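Local coordinates for protein NAD(+) phosphorylase MbcT (Mycobacterium tuberculosis, PDB 6FKG) that degrades NAD(+) by phosphorolysis, acting as the cell-killing toxin of a type II toxin-antitoxin system that its cognate antitoxin MbcA neutralises, at residues Phe44-Pro50 with Trp125-Val131; Pro50-Phe54 with Gly132-Trp136; Leu99-Thr105 with Met140-Pro146. One frame throughout, in Å; residues are numbered along the deposited sequence.

Contact 1 of 3, residues Phe44-Pro50 with Trp125-Val131; sequences FGGRWNP and WSGCQAV
The apolar centre is the Trp48 ring (chi1 m). Cys128 (chi1 m) lies over one face of its six-membered ring, with CB and SG each 3.7 Å from the centroid. This is a Cys sulfur-aromatic contact beside a CH-pi one. Val131 CG1 meets the ring edge, 4.3 Å from Trp48 CZ3. Next comes the Trp125 ring (chi1 m). Arg47 CA sits over its five-membered ring, 3.7 Å from the centroid, and Phe44 CE2 is 4.0 Å from Trp125 CH2. The CA pairs Arg47-Trp125 (5.1 Å) and Trp48-Gln129 (4.4 Å) set the register. Residues 46-49 form a type I beta turn against helix 126-137. Before it, Gly45 has positive phi (93/162); a CB would jam against Phe44 O. Gln129 (chi1 m, chi2 t) reaches into the turn. Its NE2 donates to Gly46 O at 3.0 Å and, weakly, to Asn49 O at 3.0 Å. At the polar edge, Arg47 NH2 and Trp125 NE1 are 3.2 Å apart. Both are donors, and they share the terminal carboxylate of Val115 of an MbcA chain. This beta turn lies in the RES domain, at a surface held by the antitoxin, consistent with MbcA blocking access to the active site.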
loop_
_atom_site.group_PDB
_atom_site.type_symbol
_atom_site.label_atom_id
_atom_site.label_comp_id
_atom_site.label_asym_id
_atom_site.label_seq_id
_atom_site.Cartn_x
_atom_site.Cartn_y
_atom_site.Cartn_z
ATOM N N PHE B 44 -10.854 -19.320 17.544
ATOM C CA PHE B 44 -11.677 -18.100 17.627
ATOM C C PHE B 44 -11.263 -17.176 18.753
ATOM O O PHE B 44 -11.462 -15.958 18.670
ATOM C CB PHE B 44 -13.168 -18.446 17.802
ATOM C CG PHE B 44 -14.073 -17.244 17.668
ATOM C CD1 PHE B 44 -14.216 -16.616 16.437
ATOM C CD2 PHE B 44 -14.739 -16.724 18.772
ATOM C CE1 PHE B 44 -15.008 -15.499 16.292
ATOM C CE2 PHE B 44 -15.554 -15.584 18.637
ATOM C CZ PHE B 44 -15.683 -14.980 17.402
ATOM N N GLY B 45 -10.680 -17.746 19.802
ATOM C CA GLY B 45 -10.550 -17.034 21.062
ATOM C C GLY B 45 -11.747 -17.364 21.937
ATOM O O GLY B 45 -12.762 -17.850 21.440
ATOM N N GLY B 46 -11.624 -17.105 23.236
ATOM C CA GLY B 46 -12.718 -17.264 24.184
ATOM C C GLY B 46 -12.631 -16.121 25.175
ATOM O O GLY B 46 -11.678 -15.343 25.124
ATOM N N ARG B 47 -13.614 -15.992 26.070
ATOM C CA ARG B 47 -13.605 -14.861 26.980
ATOM C C ARG B 47 -12.277 -14.778 27.724
ATOM O O ARG B 47 -11.735 -13.685 27.916
ATOM C CB ARG B 47 -14.761 -14.924 27.990
ATOM C CG ARG B 47 -14.701 -13.756 28.992
ATOM C CD ARG B 47 -16.020 -13.521 29.719
ATOM N NE ARG B 47 -17.132 -13.201 28.819
ATOM C CZ ARG B 47 -17.512 -11.975 28.460
ATOM N NH1 ARG B 47 -16.881 -10.893 28.915
ATOM N NH2 ARG B 47 -18.544 -11.827 27.637
ATOM N N TRP B 48 -11.740 -15.937 28.095
ATOM C CA TRP B 48 -10.530 -16.006 28.908
ATOM C C TRP B 48 -9.277 -16.497 28.165
ATOM O O TRP B 48 -8.318 -16.912 28.792
ATOM C CB TRP B 48 -10.785 -16.914 30.125
ATOM C CG TRP B 48 -11.787 -16.338 31.093
ATOM C CD1 TRP B 48 -13.138 -16.560 31.118
ATOM C CD2 TRP B 48 -11.509 -15.428 32.171
ATOM N NE1 TRP B 48 -13.717 -15.839 32.153
ATOM C CE2 TRP B 48 -12.735 -15.141 32.808
ATOM C CE3 TRP B 48 -10.340 -14.827 32.654
ATOM C CZ2 TRP B 48 -12.820 -14.292 33.919
ATOM C CZ3 TRP B 48 -10.431 -13.977 33.766
ATOM C CH2 TRP B 48 -11.659 -13.725 34.378
ATOM N N ASN B 49 -9.272 -16.456 26.839
ATOM C CA ASN B 49 -8.036 -16.770 26.111
ATOM C C ASN B 49 -7.973 -16.064 24.778
ATOM O O ASN B 49 -8.953 -16.035 24.034
ATOM C CB ASN B 49 -7.874 -18.290 25.877
ATOM C CG ASN B 49 -8.863 -18.837 24.871
ATOM O OD1 ASN B 49 -10.028 -19.061 25.203
ATOM N ND2 ASN B 49 -8.412 -19.037 23.634
ATOM N N PRO B 50 -6.801 -15.504 24.459
ATOM C CA PRO B 50 -6.616 -14.962 23.115
ATOM C C PRO B 50 -6.580 -16.129 22.136
ATOM O O PRO B 50 -6.328 -17.263 22.557
ATOM C CB PRO B 50 -5.259 -14.265 23.201
ATOM C CG PRO B 50 -4.507 -15.104 24.198
ATOM C CD PRO B 50 -5.542 -15.529 25.224
ATOM N N TRP B 125 -13.791 -8.726 25.699
ATOM C CA TRP B 125 -13.036 -9.825 26.291
ATOM C C TRP B 125 -11.580 -9.468 26.633
ATOM O O TRP B 125 -10.867 -10.306 27.192
ATOM C CB TRP B 125 -13.018 -11.023 25.330
ATOM C CG TRP B 125 -14.330 -11.757 25.110
ATOM C CD1 TRP B 125 -15.526 -11.550 25.754
ATOM C CD2 TRP B 125 -14.561 -12.813 24.165
ATOM N NE1 TRP B 125 -16.480 -12.424 25.268
ATOM C CE2 TRP B 125 -15.911 -13.209 24.296
ATOM C CE3 TRP B 125 -13.751 -13.471 23.226
ATOM C CZ2 TRP B 125 -16.468 -14.220 23.515
ATOM C CZ3 TRP B 125 -14.305 -14.478 22.456
ATOM C CH2 TRP B 125 -15.653 -14.843 22.605
ATOM N N SER B 126 -11.118 -8.264 26.273
ATOM C CA SER B 126 -9.668 -8.001 26.261
ATOM C C SER B 126 -8.984 -8.221 27.611
ATOM O O SER B 126 -7.924 -8.849 27.686
ATOM C CB SER B 126 -9.369 -6.576 25.777
ATOM O OG SER B 126 -9.749 -5.595 26.729
ATOM N N GLY B 127 -9.580 -7.709 28.682
ATOM C CA GLY B 127 -8.975 -7.851 29.996
ATOM C C GLY B 127 -8.870 -9.288 30.453
ATOM O O GLY B 127 -7.798 -9.734 30.887
ATOM N N CYS B 128 -9.976 -10.025 30.370
ATOM C CA CYS B 128 -9.956 -11.454 30.703
ATOM C C CYS B 128 -8.964 -12.219 29.829
ATOM O O CYS B 128 -8.270 -13.117 30.311
ATOM C CB CYS B 128 -11.343 -12.078 30.554
ATOM S SG CYS B 128 -12.581 -11.385 31.705
ATOM N N GLN B 129 -8.910 -11.894 28.539
ATOM C CA GLN B 129 -7.988 -12.626 27.660
ATOM C C GLN B 129 -6.531 -12.380 28.033
ATOM O O GLN B 129 -5.711 -13.294 27.992
ATOM C CB GLN B 129 -8.222 -12.247 26.199
ATOM C CG GLN B 129 -9.514 -12.825 25.631
ATOM C CD GLN B 129 -9.750 -12.412 24.193
ATOM O OE1 GLN B 129 -9.505 -11.265 23.819
ATOM N NE2 GLN B 129 -10.210 -13.349 23.374
ATOM N N ALA B 130 -6.205 -11.147 28.400
ATOM C CA ALA B 130 -4.842 -10.837 28.812
ATOM C C ALA B 130 -4.487 -11.612 30.072
ATOM O O ALA B 130 -3.366 -12.106 30.216
ATOM C CB ALA B 130 -4.673 -9.348 29.042
ATOM N N VAL B 131 -5.453 -11.729 30.981
ATOM C CA VAL B 131 -5.223 -12.462 32.220
ATOM C C VAL B 131 -5.044 -13.965 31.946
ATOM O O VAL B 131 -4.117 -14.593 32.482
ATOM C CB VAL B 131 -6.379 -12.218 33.233
ATOM C CG1 VAL B 131 -6.260 -13.149 34.423
ATOM C CG2 VAL B 131 -6.372 -10.761 33.698
#

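Contact 2 of 3, residues Pro50-Phe54 with Gly132-Trp136; sequences PPLLF and GHAAW
Residues 50-54 form an irregular loop that runs toward strand 56-60. Residues 132-136 are one turn of helix 126-137, with Trp136 N bonded to Gly132 O at 3.0 Å. The two backbones stay apart. The CA atoms of Pro50 and His133 are 6.5 Å from each other, and those of Phe54 and Trp136 are 8.4 Å. No hydrogen bond crosses between the segments. The contact is a loop laid on a helix within the RES domain, and its main element is a face-to-face aromatic stack. Leu52 turns the loop with positive phi (71/9), and Phe54 is extended (-157/149). The CA-to-CB bonds of Pro50, Leu53 and Phe54 all point toward the helix.

Phe54 takes chi1 p and chi2 90°, and Trp136 takes chi1 t and chi2 82°. These rotamers bring the Phe54 ring over the five-membered ring of Trp136, with planes at 20°. Each CB lies over the other ring's face, a CH-pi contact: Phe54 CB is 3.9 Å from the Trp136 five-membered ring centroid, and Trp136 CB is 4.0 Å from the Phe54 ring centroid. Arg161 makes a cation-pi contact with Trp136. His133 (chi1 t) packs against both Pro50 and Leu53. Pro50 CG is 3.9 Å from His133 CB, and Leu53 CD1 is 3.4 Å from His133 NE2. That nitrogen is hydrogen-bonded to Tyr60 of an MbcA chain, whose ring also meets Trp136 and Leu53. The antitoxin thus covers one side of this contact. In the stack itself, the ring centroids are 3.9 Å apart and Phe54 CD2 comes within 3.2 Å of Trp136 CD2.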
loop_
_atom_site.group_PDB
_atom_site.type_symbol
_atom_site.label_atom_id
_atom_site.label_comp_id
_atom_site.label_asym_id
_atom_site.label_seq_id
_atom_site.Cartn_x
_atom_site.Cartn_y
_atom_site.Cartn_z
ATOM N N PRO B 50 -6.801 -15.504 24.459
ATOM C CA PRO B 50 -6.616 -14.962 23.115
ATOM C C PRO B 50 -6.580 -16.129 22.136
ATOM O O PRO B 50 -6.328 -17.263 22.557
ATOM C CB PRO B 50 -5.259 -14.265 23.201
ATOM C CG PRO B 50 -4.507 -15.104 24.198
ATOM C CD PRO B 50 -5.542 -15.529 25.224
ATOM N N PRO B 51 -6.835 -15.859 20.855
ATOM C CA PRO B 51 -6.784 -16.916 19.845
ATOM C C PRO B 51 -5.352 -17.267 19.451
ATOM O O PRO B 51 -4.432 -16.527 19.794
ATOM C CB PRO B 51 -7.547 -16.307 18.668
ATOM C CG PRO B 51 -7.391 -14.824 18.835
ATOM C CD PRO B 51 -7.316 -14.574 20.306
ATOM N N LEU B 52 -5.193 -18.412 18.790
ATOM C CA LEU B 52 -3.983 -18.765 18.041
ATOM C C LEU B 52 -2.734 -19.075 18.861
ATOM O O LEU B 52 -1.649 -19.198 18.286
ATOM C CB LEU B 52 -3.628 -17.644 17.052
ATOM C CG LEU B 52 -4.716 -17.111 16.116
ATOM C CD1 LEU B 52 -4.145 -16.013 15.218
ATOM C CD2 LEU B 52 -5.321 -18.234 15.290
ATOM N N LEU B 53 -2.844 -19.183 20.179
ATOM C CA LEU B 53 -1.646 -19.493 20.961
ATOM C C LEU B 53 -1.713 -20.842 21.664
ATOM O O LEU B 53 -0.706 -21.553 21.775
ATOM C CB LEU B 53 -1.384 -18.395 21.989
ATOM C CG LEU B 53 -0.768 -17.124 21.402
ATOM C CD1 LEU B 53 -0.540 -16.097 22.499
ATOM C CD2 LEU B 53 0.531 -17.454 20.670
ATOM N N PHE B 54 -2.893 -21.195 22.160
ATOM C CA PHE B 54 -3.021 -22.439 22.905
ATOM C C PHE B 54 -4.454 -22.910 22.893
ATOM O O PHE B 54 -5.367 -22.091 22.852
ATOM C CB PHE B 54 -2.525 -22.280 24.364
ATOM C CG PHE B 54 -3.146 -21.100 25.126
ATOM C CD1 PHE B 54 -4.314 -21.257 25.855
ATOM C CD2 PHE B 54 -2.521 -19.858 25.138
ATOM C CE1 PHE B 54 -4.870 -20.175 26.573
ATOM C CE2 PHE B 54 -3.051 -18.785 25.843
ATOM C CZ PHE B 54 -4.228 -18.936 26.563
ATOM N N GLY B 132 -5.908 -14.543 31.115
ATOM C CA GLY B 132 -5.761 -15.951 30.744
ATOM C C GLY B 132 -4.450 -16.190 30.011
ATOM O O GLY B 132 -3.765 -17.187 30.245
ATOM N N HIS B 133 -4.087 -15.268 29.126
ATOM C CA HIS B 133 -2.818 -15.364 28.412
ATOM C C HIS B 133 -1.652 -15.434 29.398
ATOM O O HIS B 133 -0.769 -16.278 29.277
ATOM C CB HIS B 133 -2.648 -14.173 27.485
ATOM C CG HIS B 133 -1.425 -14.234 26.622
ATOM N ND1 HIS B 133 -0.960 -13.141 25.921
ATOM C CD2 HIS B 133 -0.590 -15.256 26.317
ATOM C CE1 HIS B 133 0.118 -13.482 25.236
ATOM N NE2 HIS B 133 0.367 -14.761 25.466
ATOM N N ALA B 134 -1.653 -14.541 30.377
ATOM C CA ALA B 134 -0.554 -14.486 31.343
ATOM C C ALA B 134 -0.492 -15.750 32.205
ATOM O O ALA B 134 0.593 -16.249 32.496
ATOM C CB ALA B 134 -0.687 -13.249 32.226
ATOM N N ALA B 135 -1.647 -16.268 32.618
ATOM C CA ALA B 135 -1.668 -17.471 33.454
ATOM C C ALA B 135 -1.060 -18.635 32.684
ATOM O O ALA B 135 -0.261 -19.407 33.229
ATOM C CB ALA B 135 -3.096 -17.812 33.905
ATOM N N TRP B 136 -1.439 -18.752 31.413
ATOM C CA TRP B 136 -0.894 -19.798 30.548
ATOM C C TRP B 136 0.599 -19.610 30.341
ATOM O O TRP B 136 1.380 -20.571 30.355
ATOM C CB TRP B 136 -1.601 -19.798 29.199
ATOM C CG TRP B 136 -0.853 -20.582 28.137
ATOM C CD1 TRP B 136 -0.876 -21.941 27.949
ATOM C CD2 TRP B 136 0.022 -20.050 27.134
ATOM N NE1 TRP B 136 -0.062 -22.285 26.879
ATOM C CE2 TRP B 136 0.490 -21.139 26.361
ATOM C CE3 TRP B 136 0.440 -18.751 26.798
ATOM C CZ2 TRP B 136 1.357 -20.970 25.278
ATOM C CZ3 TRP B 136 1.311 -18.585 25.721
ATOM C CH2 TRP B 136 1.754 -19.689 24.973
#

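Contact 3 of 3, residues Leu99-Thr105 with Met140-Pro146; sequences LAVLDLT and MQGVLVP
Strands 99-103 and 142-146 run side by side and parallel. Their short axes approach to 4.3 Å and cross at -49°, so the pair is strongly twisted. The register sets Leu102 beside Val143 (CA-CA 4.7 Å) and Asp103 beside Leu144 (5.0 Å).

Backbone hydrogen bonds pass back and forth in parallel fashion. Leu102 N donates to Gly142 O at 3.0 Å, Leu144 N to Leu102 O at 2.8 Å, and Leu104 N to Leu144 O at 2.8 Å. Just before strand 142-146, Gln141 N donates to Ala100 O at 2.9 Å. The Gln141 side chain (chi1 m, chi2 t) extends the pairing, because its OE1 accepts from Ala100 N at 2.8 Å. Its NE2 is held by Arg161 O and Gln166 OE1.

Apolar contacts lie on both faces. On one, Leu104 CD1 is 3.6 Å from Val143 CG1, and Leu102 CB is 3.9 Å from Met140 SD and 4.3 Å from Val143 CG1. Val131 and Ala135 of helix 126-137 cover this face. On the other, Val101 CG2 is 4.1 Å from Leu144 CB, near Trp21 and Leu153.

A polar turn ends the first strand. Asp103 OD1 accepts from Thr105 N at 3.0 Å, an Asx turn, and from Thr105 OG1 at 2.6 Å.

Helices join the two strands, which makes a beta-alpha-beta crossover. The chemistry implies a buried core of the RES domain: main-chain polar groups pair between the strands, the Gln141 amide ties Ala100 to Arg161 and Gln166, and aliphatic groups fill both faces.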
loop_
_atom_site.group_PDB
_atom_site.type_symbol
_atom_site.label_atom_id
_atom_site.label_comp_id
_atom_site.label_asym_id
_atom_site.label_seq_id
_atom_site.Cartn_x
_atom_site.Cartn_y
_atom_site.Cartn_z
ATOM N N LEU B 99 -5.960 -29.612 39.829
ATOM C CA LEU B 99 -5.546 -28.680 38.783
ATOM C C LEU B 99 -4.995 -27.413 39.423
ATOM O O LEU B 99 -5.644 -26.806 40.280
ATOM C CB LEU B 99 -6.717 -28.344 37.850
ATOM C CG LEU B 99 -6.378 -27.884 36.431
ATOM C CD1 LEU B 99 -5.765 -29.025 35.645
ATOM C CD2 LEU B 99 -7.604 -27.325 35.707
ATOM N N ALA B 100 -3.785 -27.030 39.025
ATOM C CA ALA B 100 -3.130 -25.840 39.563
ATOM C C ALA B 100 -3.660 -24.616 38.846
ATOM O O ALA B 100 -3.257 -24.323 37.723
ATOM C CB ALA B 100 -1.600 -25.937 39.416
ATOM N N VAL B 101 -4.576 -23.899 39.491
ATOM C CA VAL B 101 -5.296 -22.840 38.806
ATOM C C VAL B 101 -5.150 -21.486 39.486
ATOM O O VAL B 101 -5.032 -21.396 40.709
ATOM C CB VAL B 101 -6.802 -23.177 38.698
ATOM C CG1 VAL B 101 -6.998 -24.464 37.918
ATOM C CG2 VAL B 101 -7.418 -23.297 40.094
ATOM N N LEU B 102 -5.135 -20.431 38.677
ATOM C CA LEU B 102 -5.275 -19.076 39.184
ATOM C C LEU B 102 -6.701 -18.888 39.705
ATOM O O LEU B 102 -7.660 -19.016 38.944
ATOM C CB LEU B 102 -4.968 -18.057 38.087
ATOM C CG LEU B 102 -5.068 -16.585 38.503
ATOM C CD1 LEU B 102 -3.997 -16.217 39.529
ATOM C CD2 LEU B 102 -4.947 -15.717 37.257
ATOM N N ASP B 103 -6.845 -18.597 40.995
ATOM C CA ASP B 103 -8.178 -18.496 41.593
ATOM C C ASP B 103 -8.719 -17.078 41.534
ATOM O O ASP B 103 -8.331 -16.236 42.332
ATOM C CB ASP B 103 -8.156 -18.969 43.050
ATOM C CG ASP B 103 -9.537 -18.980 43.685
ATOM O OD1 ASP B 103 -10.545 -18.723 42.988
ATOM O OD2 ASP B 103 -9.614 -19.261 44.892
ATOM N N LEU B 104 -9.645 -16.831 40.612
ATOM C CA LEU B 104 -10.244 -15.506 40.478
ATOM C C LEU B 104 -11.702 -15.499 40.949
ATOM O O LEU B 104 -12.490 -14.654 40.525
ATOM C CB LEU B 104 -10.166 -15.029 39.020
ATOM C CG LEU B 104 -8.753 -14.932 38.441
ATOM C CD1 LEU B 104 -8.778 -14.399 36.997
ATOM C CD2 LEU B 104 -7.862 -14.070 39.323
ATOM N N THR B 105 -12.060 -16.435 41.826
ATOM C CA THR B 105 -13.439 -16.503 42.307
ATOM C C THR B 105 -13.710 -15.481 43.404
ATOM O O THR B 105 -14.868 -15.198 43.710
ATOM C CB THR B 105 -13.801 -17.919 42.815
ATOM O OG1 THR B 105 -12.931 -18.278 43.891
ATOM C CG2 THR B 105 -13.664 -18.943 41.666
ATOM N N MET B 140 0.609 -21.999 34.397
ATOM C CA MET B 140 -0.490 -22.408 35.255
ATOM C C MET B 140 -1.399 -23.320 34.443
ATOM O O MET B 140 -1.461 -23.196 33.229
ATOM C CB MET B 140 -1.257 -21.196 35.780
ATOM C CG MET B 140 -0.419 -20.306 36.649
ATOM S SD MET B 140 -1.290 -18.838 37.194
ATOM C CE MET B 140 -0.113 -18.190 38.404
ATOM N N GLN B 141 -2.097 -24.232 35.109
ATOM C CA GLN B 141 -2.871 -25.231 34.393
ATOM C C GLN B 141 -4.243 -24.694 33.990
ATOM O O GLN B 141 -4.912 -25.253 33.124
ATOM C CB GLN B 141 -3.016 -26.491 35.241
ATOM C CG GLN B 141 -1.705 -27.246 35.413
ATOM C CD GLN B 141 -1.903 -28.581 36.077
ATOM O OE1 GLN B 141 -2.524 -28.672 37.134
ATOM N NE2 GLN B 141 -1.378 -29.631 35.461
ATOM N N GLY B 142 -4.653 -23.583 34.592
ATOM C CA GLY B 142 -5.901 -22.982 34.181
ATOM C C GLY B 142 -6.309 -21.820 35.051
ATOM O O GLY B 142 -5.537 -21.346 35.886
ATOM N N VAL B 143 -7.536 -21.358 34.851
ATOM C CA VAL B 143 -8.035 -20.223 35.610
ATOM C C VAL B 143 -9.438 -20.552 36.118
ATOM O O VAL B 143 -10.289 -21.022 35.357
ATOM C CB VAL B 143 -8.082 -18.935 34.761
ATOM C CG1 VAL B 143 -8.497 -17.738 35.634
ATOM C CG2 VAL B 143 -6.708 -18.667 34.078
ATOM N N LEU B 144 -9.660 -20.312 37.406
ATOM C CA LEU B 144 -10.962 -20.521 38.007
ATOM C C LEU B 144 -11.632 -19.166 38.111
ATOM O O LEU B 144 -11.075 -18.222 38.695
ATOM C CB LEU B 144 -10.830 -21.182 39.376
ATOM C CG LEU B 144 -12.051 -21.872 39.970
ATOM C CD1 LEU B 144 -12.364 -23.128 39.160
ATOM C CD2 LEU B 144 -11.747 -22.202 41.421
ATOM N N VAL B 145 -12.822 -19.069 37.529
ATOM C CA VAL B 145 -13.423 -17.776 37.260
ATOM C C VAL B 145 -14.855 -17.753 37.734
ATOM O O VAL B 145 -15.492 -18.799 37.849
ATOM C CB VAL B 145 -13.382 -17.442 35.739
ATOM C CG1 VAL B 145 -11.945 -17.408 35.224
ATOM C CG2 VAL B 145 -14.214 -18.463 34.920
ATOM N N PRO B 146 -15.383 -16.560 38.011
ATOM C CA PRO B 146 -16.825 -16.567 38.268
ATOM C C PRO B 146 -17.561 -16.783 36.945
ATOM O O PRO B 146 -17.042 -16.424 35.888
ATOM C CB PRO B 146 -17.088 -15.179 38.852
ATOM C CG PRO B 146 -16.026 -14.316 38.235
ATOM C CD PRO B 146 -14.826 -15.198 37.938
#

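How the contacts relate
The order along the chain is 44-50, 50-54, 99-105, 125-131, 132-136, 140-146, so the segments of any two contacts alternate. Contacts 1 and 2 have centres about 7 Å apart. They share Pro50 and follow one loop along helix 126-137. Contact 3 is about 14 Å from contact 1 and 13 Å from contact 2, centre to centre, in the mixed sheet against which that helix packs. Trp48 CE2 touches Val145 CG1 at 3.4 Å, and Ala135 CB touches Val143 CG2 at 3.7 Å. Loop, helix and sheet thus each touch the other two within the RES domain. MbcA chains touch contacts 1 and 2, while contact 3 meets no other chain.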